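Local coordinates for angiopoietin-related protein 3 (Homo sapiens, PDB 6EUA), which suppresses clearance of plasma triglycerides by inhibiting lipoprotein lipase, and mediates endothelial cell adhesion through the fibrinogen-like domain described here, at residues T50-R55 with M216-T221; S89-S94 with Y114-G119; N138-N143 with G176-N181. All blocks are in the same frame, centred on the assembly; numbering follows the deposited sequence.

Overall arrangement
All three contacts lie within the C-terminal fibrinogen-like domain, the part sufficient for endothelial cell adhesion. Contact 1 pairs strands 47-55 and 213-220 near the centre of the chain. Contact 2, centred about 12 Å from it, brings the end of helix 84-91 onto strand 109-118 of the same antiparallel sheet; Ile218 is shared packing ground. Contact 3 joins two loops, its centre about 16 Å from that of contact 1 and about 18 Å from that of contact 2. In sequence, contacts 2 and 3 follow one another inside the long loop closed by contact 1, so a late strand pairs with an early one and closes a loop of 160 residues.

Contact 1 (T50-R55 with M216-T221); sequences TLIQHR and MLIHPT
The carboxamide of Gln53 presents one face to Met216, whose CG lies 3.9 Å from Gln53 CD with SD over the same face. Its OE1 is hydrogen-bonded to Thr214 OG1 and its NE2 to Asn181 OD1, which fixes the rotation of the group. At the other end of the pairing, the imidazole of His219 meets Trp49 edge-to-face, and its ND1 donates nearly in the ring plane to Pro220 O (2.6 Å). Between them the antiparallel strands pair through Thr50 and Ile218, then slip by one residue at a classic beta bulge where Ile52 and Gln53 both oppose Met216. Met216 O accepts from Ile52 N at 2.8 Å and, weakly, from Gln53 N, while Met216 N donates to Gln53 O (3.0 Å) from above the carbonyl plane. Ile52 holds CG1 in the crowded position between backbone N and carbonyl carbon (chi1 63°), setting it 3.8 Å from Met216 CB, and its CG2 lies 3.9 Å from Ile218 CD1. An alanine here would lack CG1, CG2 and CD1, and would probably loosen the packing against Met216 CB and Ile218. On the sheet face opposite Gln53 and Met216, Leu51 CD1 touches Leu217 CG at 3.7 Å. Backbone hydrogen bonds pair the main chains across a buried, largely apolar seam, while Thr50 OG1 is buried with no partner in the model.

Contact 2 (S89-S94 with Y114-G119); sequences SIVKQS and YSFYLG
Val91 and Phe116 reach toward each other tip to tip, with Val91 CG2 3.9 Å from Phe116 CZ. The phenyl ring gets there because its CG sits between the backbone N and the carbonyl carbon (chi1 76°), which turns the ring toward the helix. Val91 CG1 is anti to its backbone N and lies against both Phe116 CE2 (4.1 Å) and Leu118 CB (4.3 Å). Tyr117 projects from the strand's opposite face and meets backbone instead: Gln93 O approaches the edge of its ring, 4.2 Å from Tyr117 CE2, and Ser94 O lies 3.9 Å from Tyr117 CD2. Past the helix end the chain turns in a type II' turn from Val91 to Ser94, closed by Ser94 N to Val91 O (3.1 Å), with Lys92 at positive phi (59°). That turn aims Lys92 O at the strand, where a water donates to it at 2.9 Å and accepts from Leu118 N at 2.6 Å, bridging the backbones. The Lys92 ammonium folds back to Ser89 O and is also bonded to Ser32 O. Together these contacts seat the C-terminal end of helix 84-91 on the central antiparallel sheet of the fibrinogen-like domain, just before the 96-104/109-118 hairpin begins.

Contact 3 (N138-N143 with G176-N181); sequences NAIPEN and GENNLN
Ala139 and Asn178 face each other across the two loops, their CB atoms 4.0 Å apart. Asn178 CB also lies 3.6 Å from Ala139 O, and the side chains of Ile140 and Asn178 cross at about a right angle, Ile140 CG1 lying 4.0 Å from Asn178 CB. With its CG in the crowded position between backbone N and carbonyl carbon (chi1 74°), Asn178 turns the end of its amide group, whose O and N are not securely distinguished, toward Ile140, and no hydrogen bond spans the segments. Behind this layer Asn138 shapes its own loop. Its OD1 accepts from Ile140 N (3.0 Å), the donor standing well above the carbonyl plane, in an Asx turn, and is also hydrogen-bonded to Tyr114 OH. Its ND2 reaches Ile140 O at a very short 2.4 Å, so one amide grips both polar backbone atoms of Ile140. In the partner loop, Gly176 follows the disulfide-bonded Cys175 and adopts phi 105°, where a CB would jam against the preceding carbonyl. Glu177 is salt-bridged to Lys202. Trp201 of strand 199-202 packs on Ala139, Ile140 and Leu180, Trp169 and Trp171 of strand 169-171 touch Asn178, and Ile140 rests on Leu129 of strand 127-134.

Contact 1 (T50-R55 with M216-T221)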
loop_
_atom_site.group_PDB
_atom_site.type_symbol
_atom_site.label_atom_id
_atom_site.label_comp_id
_atom_site.label_asym_id
_atom_site.label_seq_id
_atom_site.Cartn_x
_atom_site.Cartn_y
_atom_site.Cartn_z
ATOM N N THR A 50 13.294 8.256 5.857
ATOM C CA THR A 50 13.240 6.848 5.462
ATOM C C THR A 50 12.697 6.044 6.642
ATOM O O THR A 50 13.280 6.067 7.729
ATOM C CB THR A 50 14.618 6.310 5.046
ATOM O OG1 THR A 50 15.140 7.073 3.950
ATOM C CG2 THR A 50 14.517 4.830 4.625
ATOM N N LEU A 51 11.579 5.350 6.446
ATOM C CA LEU A 51 11.028 4.510 7.509
ATOM C C LEU A 51 11.805 3.198 7.565
ATOM O O LEU A 51 11.840 2.463 6.576
ATOM C CB LEU A 51 9.544 4.240 7.265
ATOM C CG LEU A 51 8.724 3.417 8.263
ATOM C CD1 LEU A 51 8.747 4.044 9.673
ATOM C CD2 LEU A 51 7.293 3.306 7.777
ATOM N N ILE A 52 12.438 2.895 8.703
ATOM C CA ILE A 52 13.226 1.669 8.806
ATOM C C ILE A 52 12.557 0.597 9.663
ATOM O O ILE A 52 12.967 -0.572 9.585
ATOM C CB ILE A 52 14.658 1.945 9.313
ATOM C CG1 ILE A 52 14.635 2.519 10.739
ATOM C CG2 ILE A 52 15.390 2.883 8.334
ATOM C CD1 ILE A 52 15.964 2.373 11.477
ATOM N N GLN A 53 11.535 0.939 10.451
ATOM C CA GLN A 53 10.830 -0.044 11.258
ATOM C C GLN A 53 9.393 0.434 11.426
ATOM O O GLN A 53 9.151 1.630 11.607
ATOM C CB GLN A 53 11.500 -0.241 12.634
ATOM C CG GLN A 53 10.848 -1.316 13.526
ATOM C CD GLN A 53 9.898 -0.766 14.581
ATOM O OE1 GLN A 53 9.173 0.203 14.347
ATOM N NE2 GLN A 53 9.875 -1.409 15.742
ATOM N N HIS A 54 8.449 -0.503 11.407
ATOM C CA HIS A 54 7.039 -0.163 11.562
ATOM C C HIS A 54 6.320 -1.324 12.222
ATOM O O HIS A 54 6.386 -2.453 11.724
ATOM C CB HIS A 54 6.379 0.150 10.212
ATOM C CG HIS A 54 5.085 0.888 10.334
ATOM N ND1 HIS A 54 4.611 1.366 11.538
ATOM C CD2 HIS A 54 4.156 1.228 9.406
ATOM C CE1 HIS A 54 3.453 1.974 11.346
ATOM N NE2 HIS A 54 3.153 1.901 10.061
ATOM N N ARG A 55 5.636 -1.053 13.335
ATOM C CA ARG A 55 4.849 -2.073 14.005
ATOM C C ARG A 55 3.475 -1.498 14.304
ATOM O O ARG A 55 3.359 -0.329 14.666
ATOM C CB ARG A 55 5.546 -2.539 15.274
ATOM C CG ARG A 55 6.748 -3.447 15.032
ATOM C CD ARG A 55 7.177 -3.956 16.378
ATOM N NE ARG A 55 6.667 -5.292 16.651
ATOM C CZ ARG A 55 7.165 -6.094 17.585
ATOM N NH1 ARG A 55 8.147 -5.671 18.377
ATOM N NH2 ARG A 55 6.648 -7.293 17.753
ATOM N N MET A 216 10.214 3.773 13.409
ATOM C CA MET A 216 11.575 4.288 13.481
ATOM C C MET A 216 11.923 4.892 12.130
ATOM O O MET A 216 11.766 4.231 11.096
ATOM C CB MET A 216 12.560 3.182 13.875
ATOM C CG MET A 216 12.113 2.425 15.138
ATOM S SD MET A 216 13.312 1.201 15.709
ATOM C CE MET A 216 14.681 2.286 16.090
ATOM N N LEU A 217 12.383 6.148 12.139
ATOM C CA LEU A 217 12.581 6.929 10.923
ATOM C C LEU A 217 13.935 7.629 10.943
ATOM O O LEU A 217 14.329 8.183 11.969
ATOM C CB LEU A 217 11.476 7.985 10.767
ATOM C CG LEU A 217 10.068 7.399 10.620
ATOM C CD1 LEU A 217 9.167 7.878 11.747
ATOM C CD2 LEU A 217 9.492 7.733 9.250
ATOM N N ILE A 218 14.621 7.665 9.794
ATOM C CA ILE A 218 15.924 8.325 9.712
ATOM C C ILE A 218 15.962 9.308 8.549
ATOM O O ILE A 218 15.227 9.172 7.565
ATOM C CB ILE A 218 17.091 7.317 9.581
ATOM C CG1 ILE A 218 17.091 6.649 8.197
ATOM C CG2 ILE A 218 17.034 6.283 10.700
ATOM C CD1 ILE A 218 18.217 5.617 8.033
ATOM N N HIS A 219 16.837 10.309 8.672
ATOM C CA HIS A 219 17.159 11.192 7.555
ATOM C C HIS A 219 18.532 11.808 7.799
ATOM O O HIS A 219 18.961 11.910 8.954
ATOM C CB HIS A 219 16.075 12.270 7.354
ATOM C CG HIS A 219 16.088 13.386 8.357
ATOM N ND1 HIS A 219 17.104 14.315 8.440
ATOM C CD2 HIS A 219 15.168 13.758 9.279
ATOM C CE1 HIS A 219 16.823 15.191 9.390
ATOM N NE2 HIS A 219 15.656 14.873 9.918
ATOM N N PRO A 220 19.262 12.168 6.743
ATOM C CA PRO A 220 20.590 12.764 6.936
ATOM C C PRO A 220 20.536 14.077 7.694
ATOM O O PRO A 220 19.539 14.803 7.663
ATOM C CB PRO A 220 21.099 12.982 5.504
ATOM C CG PRO A 220 19.887 12.954 4.651
ATOM C CD PRO A 220 18.945 11.988 5.317
ATOM N N THR A 221 21.645 14.377 8.378
ATOM C CA THR A 221 21.779 15.662 9.056
ATOM C C THR A 221 21.874 16.806 8.057
ATOM O O THR A 221 21.238 17.852 8.236
ATOM C CB THR A 221 23.000 15.646 9.968
ATOM O OG1 THR A 221 22.679 14.924 11.160
ATOM C CG2 THR A 221 23.402 17.054 10.337
#

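Contact 2 (S89-S94 with Y114-G119)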
loop_
_atom_site.group_PDB
_atom_site.type_symbol
_atom_site.label_atom_id
_atom_site.label_comp_id
_atom_site.label_asym_id
_atom_site.label_seq_id
_atom_site.Cartn_x
_atom_site.Cartn_y
_atom_site.Cartn_z
ATOM N N SER A 89 23.711 0.835 4.482
ATOM C CA SER A 89 23.927 1.345 3.129
ATOM C C SER A 89 23.463 2.791 3.008
ATOM O O SER A 89 24.077 3.600 2.300
ATOM C CB SER A 89 23.187 0.475 2.115
ATOM O OG SER A 89 23.922 -0.691 1.839
ATOM N N ILE A 90 22.371 3.130 3.676
ATOM C CA ILE A 90 21.912 4.511 3.671
ATOM C C ILE A 90 22.849 5.386 4.500
ATOM O O ILE A 90 23.351 6.412 4.026
ATOM C CB ILE A 90 20.459 4.581 4.175
ATOM C CG1 ILE A 90 19.553 3.789 3.219
ATOM C CG2 ILE A 90 20.017 6.032 4.350
ATOM C CD1 ILE A 90 18.158 3.490 3.768
ATOM N N VAL A 91 23.116 4.984 5.741
ATOM C CA VAL A 91 23.807 5.875 6.671
ATOM C C VAL A 91 25.315 5.893 6.413
ATOM O O VAL A 91 25.920 6.961 6.258
ATOM C CB VAL A 91 23.478 5.477 8.121
ATOM C CG1 VAL A 91 24.300 6.317 9.109
ATOM C CG2 VAL A 91 21.981 5.653 8.382
ATOM N N LYS A 92 25.947 4.724 6.374
ATOM C CA LYS A 92 27.399 4.590 6.147
ATOM C C LYS A 92 28.123 5.359 7.250
ATOM O O LYS A 92 27.879 5.069 8.431
ATOM C CB LYS A 92 27.745 4.995 4.726
ATOM C CG LYS A 92 27.627 3.839 3.749
ATOM C CD LYS A 92 27.921 4.267 2.318
ATOM C CE LYS A 92 27.346 3.247 1.348
ATOM N NZ LYS A 92 26.301 3.851 0.499
ATOM N N GLN A 93 29.004 6.310 6.931
ATOM C CA GLN A 93 29.797 7.028 7.925
ATOM C C GLN A 93 29.179 8.372 8.315
ATOM O O GLN A 93 29.813 9.151 9.034
ATOM C CB GLN A 93 31.225 7.259 7.405
ATOM C CG GLN A 93 31.950 6.013 6.899
ATOM C CD GLN A 93 33.233 6.339 6.115
ATOM O OE1 GLN A 93 33.784 7.441 6.215
ATOM N NE2 GLN A 93 33.724 5.365 5.353
ATOM N N SER A 94 27.969 8.660 7.852
ATOM C CA SER A 94 27.360 9.969 8.029
ATOM C C SER A 94 26.666 10.081 9.383
ATOM O O SER A 94 26.212 9.089 9.968
ATOM C CB SER A 94 26.360 10.252 6.899
ATOM O OG SER A 94 26.999 10.256 5.631
ATOM N N TYR A 114 17.006 11.637 17.933
ATOM C CA TYR A 114 18.393 11.478 18.329
ATOM C C TYR A 114 19.290 11.754 17.139
ATOM O O TYR A 114 18.909 11.526 15.986
ATOM C CB TYR A 114 18.739 10.066 18.805
ATOM C CG TYR A 114 17.796 9.401 19.768
ATOM C CD1 TYR A 114 16.557 8.913 19.350
ATOM C CD2 TYR A 114 18.160 9.230 21.103
ATOM C CE1 TYR A 114 15.703 8.288 20.243
ATOM C CE2 TYR A 114 17.317 8.614 21.999
ATOM C CZ TYR A 114 16.089 8.142 21.571
ATOM O OH TYR A 114 15.267 7.510 22.483
ATOM N N SER A 115 20.505 12.199 17.445
ATOM C CA SER A 115 21.608 12.224 16.498
ATOM C C SER A 115 22.421 10.949 16.691
ATOM O O SER A 115 22.791 10.617 17.827
ATOM C CB SER A 115 22.471 13.470 16.720
ATOM O OG SER A 115 23.735 13.356 16.088
ATOM N N PHE A 116 22.685 10.225 15.595
ATOM C CA PHE A 116 23.337 8.929 15.733
ATOM C C PHE A 116 24.384 8.696 14.657
ATOM O O PHE A 116 24.440 9.379 13.628
ATOM C CB PHE A 116 22.337 7.753 15.748
ATOM C CG PHE A 116 21.770 7.396 14.405
ATOM C CD1 PHE A 116 20.637 8.039 13.922
ATOM C CD2 PHE A 116 22.341 6.390 13.638
ATOM C CE1 PHE A 116 20.103 7.698 12.683
ATOM C CE2 PHE A 116 21.814 6.050 12.398
ATOM C CZ PHE A 116 20.705 6.693 11.916
ATOM N N TYR A 117 25.245 7.723 14.975
ATOM C CA TYR A 117 26.242 7.133 14.097
ATOM C C TYR A 117 26.066 5.625 14.154
ATOM O O TYR A 117 25.640 5.080 15.173
ATOM C CB TYR A 117 27.669 7.510 14.519
ATOM C CG TYR A 117 27.988 8.961 14.285
ATOM C CD1 TYR A 117 27.735 9.920 15.262
ATOM C CD2 TYR A 117 28.510 9.380 13.076
ATOM C CE1 TYR A 117 28.027 11.259 15.038
ATOM C CE2 TYR A 117 28.800 10.700 12.847
ATOM C CZ TYR A 117 28.562 11.638 13.824
ATOM O OH TYR A 117 28.861 12.959 13.569
ATOM N N LEU A 118 26.378 4.952 13.051
ATOM C CA LEU A 118 26.136 3.520 12.941
ATOM C C LEU A 118 27.364 2.840 12.356
ATOM O O LEU A 118 27.882 3.289 11.331
ATOM C CB LEU A 118 24.922 3.245 12.061
ATOM C CG LEU A 118 24.461 1.795 11.921
ATOM C CD1 LEU A 118 23.903 1.239 13.265
ATOM C CD2 LEU A 118 23.429 1.704 10.815
ATOM N N GLY A 119 27.834 1.757 13.015
ATOM C CA GLY A 119 28.945 0.978 12.500
ATOM C C GLY A 119 28.468 -0.141 11.577
ATOM O O GLY A 119 27.285 -0.448 11.502
HETATM O O HOH W 1 27.263 6.276 10.972
#

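Contact 3 (N138-N143 with G176-N181)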
loop_
_atom_site.group_PDB
_atom_site.type_symbol
_atom_site.label_atom_id
_atom_site.label_comp_id
_atom_site.label_asym_id
_atom_site.label_seq_id
_atom_site.Cartn_x
_atom_site.Cartn_y
_atom_site.Cartn_z
ATOM N N ASN A 138 13.680 9.850 27.194
ATOM C CA ASN A 138 14.488 8.824 26.560
ATOM C C ASN A 138 14.547 7.568 27.421
ATOM O O ASN A 138 14.630 7.645 28.649
ATOM C CB ASN A 138 15.899 9.351 26.311
ATOM C CG ASN A 138 16.789 8.332 25.633
ATOM O OD1 ASN A 138 16.355 7.595 24.753
ATOM N ND2 ASN A 138 18.038 8.275 26.055
ATOM N N ALA A 139 14.509 6.403 26.763
ATOM C CA ALA A 139 14.667 5.114 27.421
ATOM C C ALA A 139 15.921 4.363 27.000
ATOM O O ALA A 139 16.210 3.311 27.576
ATOM C CB ALA A 139 13.448 4.215 27.146
ATOM N N ILE A 140 16.661 4.858 26.012
ATOM C CA ILE A 140 17.838 4.178 25.478
ATOM C C ILE A 140 19.072 4.881 26.031
ATOM O O ILE A 140 19.108 6.121 26.067
ATOM C CB ILE A 140 17.811 4.174 23.939
ATOM C CG1 ILE A 140 16.479 3.612 23.435
ATOM C CG2 ILE A 140 18.975 3.378 23.359
ATOM C CD1 ILE A 140 16.143 3.974 21.998
ATOM N N PRO A 141 20.082 4.150 26.498
ATOM C CA PRO A 141 21.299 4.802 27.010
ATOM C C PRO A 141 21.958 5.673 25.949
ATOM O O PRO A 141 22.152 5.249 24.808
ATOM C CB PRO A 141 22.192 3.623 27.403
ATOM C CG PRO A 141 21.243 2.485 27.643
ATOM C CD PRO A 141 20.122 2.686 26.658
ATOM N N GLU A 142 22.305 6.900 26.332
ATOM C CA GLU A 142 22.951 7.839 25.426
ATOM C C GLU A 142 24.470 7.809 25.591
ATOM O O GLU A 142 24.999 7.467 26.650
ATOM C CB GLU A 142 22.452 9.263 25.666
ATOM C CG GLU A 142 20.970 9.475 25.471
ATOM C CD GLU A 142 20.569 10.930 25.689
ATOM O OE1 GLU A 142 21.221 11.818 25.089
ATOM O OE2 GLU A 142 19.619 11.182 26.471
ATOM N N ASN A 143 25.168 8.196 24.517
ATOM C CA ASN A 143 26.628 8.348 24.511
ATOM C C ASN A 143 27.347 7.040 24.828
ATOM O O ASN A 143 28.443 7.035 25.395
ATOM C CB ASN A 143 27.065 9.454 25.471
ATOM C CG ASN A 143 26.799 10.821 24.910
ATOM O OD1 ASN A 143 27.297 11.167 23.836
ATOM N ND2 ASN A 143 25.990 11.604 25.613
ATOM N N GLY A 176 17.588 -2.104 30.085
ATOM C CA GLY A 176 16.427 -1.245 30.095
ATOM C C GLY A 176 15.263 -1.843 29.320
ATOM O O GLY A 176 15.419 -2.729 28.472
ATOM N N GLU A 177 14.071 -1.324 29.615
ATOM C CA GLU A 177 12.852 -1.654 28.876
ATOM C C GLU A 177 12.716 -0.640 27.746
ATOM O O GLU A 177 12.088 0.414 27.894
ATOM C CB GLU A 177 11.638 -1.648 29.797
ATOM C CG GLU A 177 11.282 -3.007 30.383
ATOM C CD GLU A 177 10.408 -2.902 31.621
ATOM O OE1 GLU A 177 9.358 -3.580 31.662
ATOM O OE2 GLU A 177 10.770 -2.152 32.556
ATOM N N ASN A 178 13.315 -0.977 26.593
ATOM C CA ASN A 178 13.375 -0.080 25.443
ATOM C C ASN A 178 13.309 -0.834 24.110
ATOM O O ASN A 178 13.690 -0.269 23.074
ATOM C CB ASN A 178 14.668 0.741 25.493
ATOM C CG ASN A 178 15.908 -0.096 25.123
ATOM O OD1 ASN A 178 15.918 -1.314 25.267
ATOM N ND2 ASN A 178 16.947 0.566 24.642
ATOM N N ASN A 179 12.881 -2.094 24.105
ATOM C CA ASN A 179 13.010 -2.960 22.936
ATOM C C ASN A 179 11.777 -2.830 22.060
ATOM O O ASN A 179 10.823 -3.597 22.177
ATOM C CB ASN A 179 13.247 -4.402 23.363
ATOM C CG ASN A 179 13.530 -5.331 22.182
ATOM O OD1 ASN A 179 13.432 -4.939 21.010
ATOM N ND2 ASN A 179 13.890 -6.584 22.495
ATOM N N LEU A 180 11.829 -1.883 21.123
ATOM C CA LEU A 180 10.739 -1.710 20.173
ATOM C C LEU A 180 10.598 -2.885 19.215
ATOM O O LEU A 180 9.555 -3.005 18.558
ATOM C CB LEU A 180 10.935 -0.420 19.385
ATOM C CG LEU A 180 11.068 0.847 20.230
ATOM C CD1 LEU A 180 10.979 2.061 19.337
ATOM C CD2 LEU A 180 10.010 0.903 21.346
ATOM N N ASN A 181 11.620 -3.744 19.113
ATOM C CA ASN A 181 11.530 -4.979 18.342
ATOM C C ASN A 181 11.234 -6.180 19.244
ATOM O O ASN A 181 11.468 -7.333 18.845
ATOM C CB ASN A 181 12.817 -5.197 17.536
ATOM C CG ASN A 181 12.963 -4.206 16.372
ATOM O OD1 ASN A 181 12.020 -3.506 16.007
ATOM N ND2 ASN A 181 14.162 -4.140 15.802
#